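Malyl-CoA lyase/beta-methylmalyl-CoA lyase (Methylobacterium extorquens, PDB 5UGR) is a TIM-barrel enzyme of the HpcH/HpaI aldolase/citrate lyase family that holds a magnesium ion and assembles from six chains. Local coordinates at residues M161-A169 with W206-L214; I6-E17 with R218-D226. One frame throughout, in Å; residues are numbered along the deposited sequence.

Interaction 1 of 2, residues M161-A169 with W206-L214. With MG (magnesium ion), chain B.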
# COMPACT_ATOMS: atom_id res chain seq x y z
N MET A 161 -1.37 23.73 -4.09
CA MET A 161 -0.48 23.18 -5.11
C MET A 161 -0.53 24.11 -6.31
O MET A 161 -1.63 24.54 -6.71
CB MET A 161 -0.88 21.76 -5.55
CG MET A 161 -1.29 20.81 -4.45
SD MET A 161 -1.69 19.11 -5.01
CE MET A 161 -0.36 18.37 -4.09
N SER A 162 0.67 24.40 -6.87
CA SER A 162 0.75 25.14 -8.11
C SER A 162 1.17 24.20 -9.25
O SER A 162 2.08 23.41 -9.06
CB SER A 162 1.78 26.26 -8.04
OG SER A 162 1.32 27.39 -7.29
N PHE A 163 0.49 24.36 -10.42
CA PHE A 163 0.84 23.63 -11.63
C PHE A 163 1.91 24.39 -12.37
O PHE A 163 1.65 25.40 -13.02
CB PHE A 163 -0.38 23.38 -12.46
CG PHE A 163 -0.09 22.77 -13.78
CD1 PHE A 163 0.68 21.64 -13.86
CD2 PHE A 163 -0.51 23.41 -14.97
CE1 PHE A 163 1.00 21.10 -15.11
CE2 PHE A 163 -0.22 22.85 -16.21
CZ PHE A 163 0.55 21.73 -16.27
N GLY A 164 3.15 23.87 -12.30
CA GLY A 164 4.29 24.50 -12.98
C GLY A 164 4.36 24.08 -14.42
O GLY A 164 5.13 23.18 -14.79
N VAL A 165 3.57 24.74 -15.26
CA VAL A 165 3.36 24.29 -16.64
C VAL A 165 4.63 24.18 -17.48
O VAL A 165 4.75 23.25 -18.27
CB VAL A 165 2.24 25.12 -17.33
CG1 VAL A 165 2.66 26.58 -17.48
CG2 VAL A 165 1.86 24.49 -18.68
N ALA A 166 5.54 25.14 -17.36
CA ALA A 166 6.72 25.09 -18.24
C ALA A 166 7.69 23.99 -17.86
O ALA A 166 8.23 23.22 -18.71
CB ALA A 166 7.42 26.45 -18.26
N ASP A 167 7.90 23.85 -16.55
CA ASP A 167 8.75 22.75 -16.05
C ASP A 167 8.10 21.39 -16.24
O ASP A 167 8.79 20.38 -16.53
CB ASP A 167 9.35 23.04 -14.68
CG ASP A 167 10.50 24.06 -14.76
OD1 ASP A 167 11.07 24.24 -15.84
OD2 ASP A 167 10.87 24.61 -13.71
N TYR A 168 6.77 21.35 -16.14
CA TYR A 168 6.06 20.12 -16.43
C TYR A 168 6.23 19.73 -17.91
O TYR A 168 6.49 18.55 -18.23
CB TYR A 168 4.58 20.24 -16.07
CG TYR A 168 3.74 19.07 -16.45
CD1 TYR A 168 3.68 17.96 -15.65
CD2 TYR A 168 3.00 19.08 -17.61
CE1 TYR A 168 2.88 16.88 -15.98
CE2 TYR A 168 2.19 17.99 -17.97
CZ TYR A 168 2.15 16.89 -17.15
OH TYR A 168 1.35 15.82 -17.45
N ALA A 169 6.07 20.71 -18.79
CA ALA A 169 6.31 20.46 -20.22
C ALA A 169 7.71 19.91 -20.46
O ALA A 169 7.89 18.97 -21.20
CB ALA A 169 6.06 21.76 -20.99
N TRP A 206 -2.87 20.89 -21.48
CA TRP A 206 -2.72 20.84 -20.03
C TRP A 206 -3.96 20.32 -19.30
O TRP A 206 -3.98 20.32 -18.07
CB TRP A 206 -2.26 22.20 -19.46
CG TRP A 206 -1.27 22.91 -20.34
CD1 TRP A 206 -1.48 24.09 -21.02
CD2 TRP A 206 0.01 22.41 -20.76
NE1 TRP A 206 -0.37 24.37 -21.77
CE2 TRP A 206 0.55 23.36 -21.64
CE3 TRP A 206 0.78 21.31 -20.41
CZ2 TRP A 206 1.80 23.18 -22.26
CZ3 TRP A 206 2.01 21.14 -21.05
CH2 TRP A 206 2.48 22.06 -21.95
N LEU A 207 -4.98 19.88 -20.05
CA LEU A 207 -6.24 19.41 -19.45
C LEU A 207 -5.98 18.30 -18.46
O LEU A 207 -6.47 18.32 -17.32
CB LEU A 207 -7.21 18.97 -20.56
CG LEU A 207 -8.60 18.54 -20.12
CD1 LEU A 207 -9.59 18.76 -21.26
CD2 LEU A 207 -8.65 17.11 -19.61
N PHE A 208 -5.21 17.28 -18.88
CA PHE A 208 -4.98 16.17 -17.98
C PHE A 208 -4.30 16.57 -16.68
O PHE A 208 -4.75 16.27 -15.56
CB PHE A 208 -4.23 15.05 -18.71
CG PHE A 208 -3.99 13.83 -17.83
CD1 PHE A 208 -2.85 13.73 -17.00
CD2 PHE A 208 -4.91 12.83 -17.78
CE1 PHE A 208 -2.64 12.64 -16.20
CE2 PHE A 208 -4.72 11.73 -16.96
CZ PHE A 208 -3.58 11.62 -16.18
N ALA A 209 -3.21 17.30 -16.84
CA ALA A 209 -2.43 17.77 -15.71
C ALA A 209 -3.24 18.63 -14.75
O ALA A 209 -3.23 18.43 -13.52
CB ALA A 209 -1.21 18.53 -16.19
N GLN A 210 -3.94 19.62 -15.33
CA GLN A 210 -4.74 20.53 -14.49
C GLN A 210 -5.86 19.83 -13.74
O GLN A 210 -6.07 20.06 -12.57
CB GLN A 210 -5.30 21.67 -15.35
CG GLN A 210 -4.20 22.69 -15.73
CD GLN A 210 -4.76 23.82 -16.57
OE1 GLN A 210 -5.66 23.64 -17.36
NE2 GLN A 210 -4.21 25.00 -16.39
N ASN A 211 -6.57 18.93 -14.43
CA ASN A 211 -7.66 18.23 -13.81
C ASN A 211 -7.14 17.28 -12.74
O ASN A 211 -7.74 17.14 -11.68
CB ASN A 211 -8.52 17.48 -14.80
CG ASN A 211 -9.58 18.37 -15.51
OD1 ASN A 211 -10.73 18.47 -15.06
ND2 ASN A 211 -9.18 19.01 -16.59
N ARG A 212 -6.06 16.55 -13.01
CA ARG A 212 -5.57 15.62 -11.98
C ARG A 212 -5.12 16.35 -10.76
O ARG A 212 -5.43 15.92 -9.63
CB ARG A 212 -4.47 14.72 -12.52
CG ARG A 212 -4.15 13.58 -11.55
CD ARG A 212 -3.17 12.60 -12.18
NE ARG A 212 -2.72 11.66 -11.17
CZ ARG A 212 -1.81 10.74 -11.36
NH1 ARG A 212 -1.20 10.62 -12.56
NH2 ARG A 212 -1.43 10.03 -10.31
N MET A 213 -4.39 17.45 -10.95
CA MET A 213 -3.99 18.23 -9.77
C MET A 213 -5.16 18.85 -9.03
O MET A 213 -5.19 18.82 -7.79
CB MET A 213 -2.98 19.32 -10.16
CG MET A 213 -2.23 19.92 -8.98
SD MET A 213 -1.32 21.42 -9.33
CE MET A 213 -2.68 22.58 -9.24
N LEU A 214 -6.13 19.35 -9.79
CA LEU A 214 -7.36 19.88 -9.21
C LEU A 214 -8.06 18.86 -8.31
O LEU A 214 -8.47 19.17 -7.18
CB LEU A 214 -8.30 20.33 -10.31
CG LEU A 214 -9.73 20.74 -9.88
CD1 LEU A 214 -9.75 22.15 -9.41
CD2 LEU A 214 -10.72 20.46 -10.95
MG MG B . 10.49 25.15 -11.80
O HOH W 1 8.85 26.32 -12.29
O HOH W 2 12.27 24.12 -11.27
O HOH W 3 10.27 25.67 -9.83
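Val165 lays its CG2 methyl over one face of the Trp206 indole. CG2 of Val165 stands 3.5 Å from the centroid of the six-membered ring of Trp206 and 18° off its normal, a CH-pi contact. Trp206 NE1 makes a hydrogen bond to Gly181 O, outside the two segments. Phe163 packs tightly beside this pair: with CG anti to its backbone N (chi1 174°), its ring reaches the helix, where CE1 lies 3.6 Å from Ala209 CB and CD2 lies 3.8 Å from Gln210 CG. Met213, bent at its thioether, places SD 3.8 Å from Phe163 CB and 3.7 Å from the backbone carbon of Ser162. The packing is looser around Tyr168, where CD2 is 4.1 Å from Trp206 CZ3 and the ring takes Ala209 CB off-centre. On the partly exposed side Asp167 makes no contact with 206-214; its OD2 instead binds magnesium at 2.0 Å, with Asp45, Glu140 and three waters completing the site. The strand axis and the helix axis run antiparallel (176°), as expected for a barrel strand and its outer helix. Strand 158-163, helix 207-220 and strand 223-226 thus form a beta-alpha-beta crossover, and Met145 of helix 142-146 packs against both Tyr168 and Ala209.

Interaction 2 of 2, residues I6-E17 with R218-D226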
# COMPACT_ATOMS: atom_id res chain seq x y z
N ILE A 6 -12.41 15.30 5.49
CA ILE A 6 -11.14 16.03 5.35
C ILE A 6 -11.28 17.49 5.93
O ILE A 6 -12.35 18.11 5.92
CB ILE A 6 -10.67 16.01 3.86
CG1 ILE A 6 -10.74 14.58 3.18
CG2 ILE A 6 -9.23 16.47 3.76
CD1 ILE A 6 -9.92 13.42 3.67
N GLN A 7 -10.30 17.93 6.64
CA GLN A 7 -10.28 19.32 7.07
C GLN A 7 -9.67 20.27 6.00
O GLN A 7 -8.66 19.92 5.45
CB GLN A 7 -9.46 19.41 8.33
CG GLN A 7 -9.52 20.77 8.99
CD GLN A 7 -8.80 20.71 10.31
OE1 GLN A 7 -9.03 19.80 11.10
NE2 GLN A 7 -7.92 21.65 10.55
N GLN A 8 -10.34 21.37 5.69
CA GLN A 8 -9.84 22.33 4.76
C GLN A 8 -8.54 22.99 5.34
O GLN A 8 -8.38 23.22 6.54
CB GLN A 8 -10.86 23.43 4.38
CG GLN A 8 -12.09 22.92 3.58
CD GLN A 8 -11.81 22.45 2.16
OE1 GLN A 8 -12.17 21.36 1.79
NE2 GLN A 8 -11.17 23.29 1.37
N ALA A 9 -7.63 23.27 4.44
CA ALA A 9 -6.48 24.09 4.80
C ALA A 9 -6.89 25.48 5.23
O ALA A 9 -7.93 26.00 4.86
CB ALA A 9 -5.49 24.15 3.64
N THR A 10 -5.96 26.13 5.89
CA THR A 10 -6.07 27.54 6.24
C THR A 10 -6.60 28.35 5.08
O THR A 10 -5.97 28.30 4.02
CB THR A 10 -4.62 28.05 6.56
OG1 THR A 10 -4.08 27.28 7.68
CG2 THR A 10 -4.66 29.45 6.97
N PRO A 11 -7.72 29.10 5.24
CA PRO A 11 -8.42 29.68 4.06
C PRO A 11 -7.95 31.09 3.59
O PRO A 11 -8.66 32.07 3.83
CB PRO A 11 -9.89 29.71 4.52
CG PRO A 11 -9.82 29.90 6.00
CD PRO A 11 -8.52 29.26 6.47
N ARG A 12 -6.89 31.16 2.81
CA ARG A 12 -6.31 32.44 2.34
C ARG A 12 -6.87 32.80 1.00
O ARG A 12 -7.18 31.92 0.17
CB ARG A 12 -4.81 32.34 2.21
CG ARG A 12 -4.08 31.79 3.43
CD ARG A 12 -2.57 31.84 3.30
NE ARG A 12 -1.90 31.03 4.30
CZ ARG A 12 -1.14 31.48 5.31
NH1 ARG A 12 -1.04 32.79 5.62
NH2 ARG A 12 -0.53 30.59 6.04
N LEU A 13 -6.89 34.11 0.73
CA LEU A 13 -7.21 34.66 -0.58
C LEU A 13 -5.98 34.51 -1.47
O LEU A 13 -4.88 34.84 -1.08
CB LEU A 13 -7.61 36.13 -0.45
CG LEU A 13 -7.99 36.80 -1.74
CD1 LEU A 13 -9.28 36.29 -2.32
CD2 LEU A 13 -8.18 38.30 -1.49
N HIS A 14 -6.16 33.90 -2.62
CA HIS A 14 -5.04 33.45 -3.45
C HIS A 14 -5.38 33.56 -4.95
O HIS A 14 -5.19 32.62 -5.72
CB HIS A 14 -4.73 32.01 -3.03
CG HIS A 14 -3.42 31.50 -3.46
ND1 HIS A 14 -2.79 30.47 -2.80
CD2 HIS A 14 -2.60 31.85 -4.47
CE1 HIS A 14 -1.63 30.23 -3.37
NE2 HIS A 14 -1.51 31.04 -4.40
N ARG A 15 -5.89 34.71 -5.37
CA ARG A 15 -6.23 34.92 -6.78
C ARG A 15 -5.01 35.08 -7.70
O ARG A 15 -5.00 34.65 -8.86
CB ARG A 15 -7.15 36.13 -6.93
CG ARG A 15 -8.45 36.06 -6.17
CD ARG A 15 -9.11 37.41 -6.07
NE ARG A 15 -8.26 38.38 -5.43
CZ ARG A 15 -8.45 39.70 -5.48
NH1 ARG A 15 -9.49 40.23 -6.13
NH2 ARG A 15 -7.62 40.50 -4.87
N SER A 16 -4.02 35.80 -7.17
CA SER A 16 -2.83 36.19 -7.88
C SER A 16 -1.62 35.83 -7.06
O SER A 16 -1.58 36.07 -5.84
CB SER A 16 -2.85 37.71 -8.17
OG SER A 16 -3.09 38.47 -7.01
N GLU A 17 -0.63 35.23 -7.74
CA GLU A 17 0.62 34.81 -7.07
C GLU A 17 1.77 35.36 -7.87
O GLU A 17 2.07 34.87 -8.98
CB GLU A 17 0.63 33.29 -6.97
CG GLU A 17 1.90 32.68 -6.39
CD GLU A 17 1.80 31.19 -6.09
OE1 GLU A 17 2.86 30.53 -5.81
OE2 GLU A 17 0.66 30.66 -6.12
N ARG A 218 -8.81 19.32 -4.39
CA ARG A 218 -10.21 19.44 -3.93
C ARG A 218 -10.63 18.25 -3.06
O ARG A 218 -11.51 18.38 -2.20
CB ARG A 218 -11.16 19.70 -5.10
CG ARG A 218 -10.93 21.04 -5.75
CD ARG A 218 -11.39 22.16 -4.85
NE ARG A 218 -11.36 23.47 -5.51
CZ ARG A 218 -11.13 24.62 -4.87
NH1 ARG A 218 -10.84 24.64 -3.58
NH2 ARG A 218 -11.13 25.75 -5.54
N ALA A 219 -10.01 17.07 -3.28
CA ALA A 219 -10.26 15.93 -2.43
C ALA A 219 -9.74 16.18 -1.02
O ALA A 219 -10.39 15.80 -0.06
CB ALA A 219 -9.60 14.70 -2.99
N TYR A 220 -8.58 16.84 -0.92
CA TYR A 220 -7.81 16.85 0.31
C TYR A 220 -7.66 18.25 0.95
O TYR A 220 -6.82 18.42 1.87
CB TYR A 220 -6.51 16.09 0.12
CG TYR A 220 -6.76 14.64 -0.23
CD1 TYR A 220 -7.46 13.81 0.66
CD2 TYR A 220 -6.34 14.11 -1.42
CE1 TYR A 220 -7.71 12.49 0.33
CE2 TYR A 220 -6.58 12.78 -1.77
CZ TYR A 220 -7.25 11.96 -0.88
OH TYR A 220 -7.53 10.64 -1.20
N GLY A 221 -8.51 19.20 0.51
CA GLY A 221 -8.66 20.49 1.20
C GLY A 221 -7.68 21.60 0.84
O GLY A 221 -7.52 22.54 1.62
N LEU A 222 -7.03 21.45 -0.31
CA LEU A 222 -6.01 22.41 -0.75
C LEU A 222 -6.51 23.36 -1.83
O LEU A 222 -7.43 23.06 -2.56
CB LEU A 222 -4.81 21.65 -1.30
CG LEU A 222 -4.27 20.49 -0.47
CD1 LEU A 222 -3.10 19.80 -1.16
CD2 LEU A 222 -3.91 20.90 0.93
N ARG A 223 -5.79 24.49 -2.00
CA ARG A 223 -6.05 25.45 -3.08
C ARG A 223 -5.35 25.00 -4.37
O ARG A 223 -4.13 24.86 -4.34
CB ARG A 223 -5.55 26.84 -2.69
CG ARG A 223 -6.10 27.40 -1.39
CD ARG A 223 -5.65 28.83 -1.17
NE ARG A 223 -4.26 29.00 -0.82
CZ ARG A 223 -3.76 28.89 0.42
NH1 ARG A 223 -2.45 29.16 0.63
NH2 ARG A 223 -4.53 28.50 1.44
N PRO A 224 -6.10 24.84 -5.49
CA PRO A 224 -5.45 24.56 -6.77
C PRO A 224 -5.13 25.88 -7.48
O PRO A 224 -6.05 26.68 -7.78
CB PRO A 224 -6.53 23.79 -7.53
CG PRO A 224 -7.83 24.00 -6.84
CD PRO A 224 -7.58 24.78 -5.58
N ILE A 225 -3.84 26.04 -7.81
CA ILE A 225 -3.31 27.28 -8.39
C ILE A 225 -2.65 26.95 -9.71
O ILE A 225 -1.85 25.99 -9.82
CB ILE A 225 -2.26 27.96 -7.45
CG1 ILE A 225 -2.83 28.10 -6.03
CG2 ILE A 225 -1.84 29.28 -8.04
CD1 ILE A 225 -4.05 28.95 -5.88
N ASP A 226 -2.95 27.75 -10.75
CA ASP A 226 -2.33 27.56 -12.06
C ASP A 226 -1.05 28.36 -12.13
O ASP A 226 -0.96 29.45 -11.55
CB ASP A 226 -3.32 28.03 -13.14
CG ASP A 226 -2.95 27.59 -14.55
OD1 ASP A 226 -2.27 26.54 -14.69
OD2 ASP A 226 -3.28 28.38 -15.48
O HOH W 4 -6.26 20.25 3.93
O HOH W 5 -10.04 22.51 -1.67
O HOH W 6 -11.23 20.31 -0.40
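His14 is gripped from two directions by strand 223-226. Arg223 NE donates to His14 ND1 at 2.9 Å (N-H...N 151°), nearly in the plane of the imidazole, while Ile225 CD1 sits 3.4 Å from the ring centroid, only 5° off the normal. A bend at chi3 of Arg223 (-72°) turns its guanidinium so that one edge meets His14 and one face takes Arg12 CB. On the far edge of the imidazole, His14 NE2 donates to Glu17 OE2 at 2.8 Å, from above the carboxylate plane. With both nitrogens bonded, the ring's rotation is fixed. Glu159 forms salt bridges with both Arg12 and Arg223, so the two arginines converge on one carboxylate. Farther out, Ala9 N donates to Gly221 O at 2.9 Å, and a water that donates to Leu222 O at 2.8 Å and accepts from Arg218 NH1 is reached from the other segment by a weak bond from Gln8 NE2. At the start of the N-terminal segment, Ile6 CD1 meets the edge of the Tyr220 ring, 3.9 Å from CD1 of Tyr220. The segment thereby crosses the barrel end where strands 158-163 and 223-226 begin, before entering strand 16-21, with helix 305-322 packed alongside.

From the N terminus, 6-17 comes first and leads into the first barrel strand; interaction 2 closes a loop of 200 intervening residues when 218-226 returns to it. Interaction 1 is nested within that loop and spans a much shorter one, 36 residues between 161-169 and 206-214. Helix 207-220 serves both contacts: its early turns pack on strand 158-163, and its last residues meet the N-terminal segment. The barrel sheet joins them too, since Met161 O and Ile225 N lie 2.9 Å apart, as do Phe163 N and Ile225 O, both probable hydrogen bonds. Interaction 1 thus joins an outer helix to a barrel strand and the helix after it, interaction 2 the N-terminal segment to that outer helix's end and the following strand.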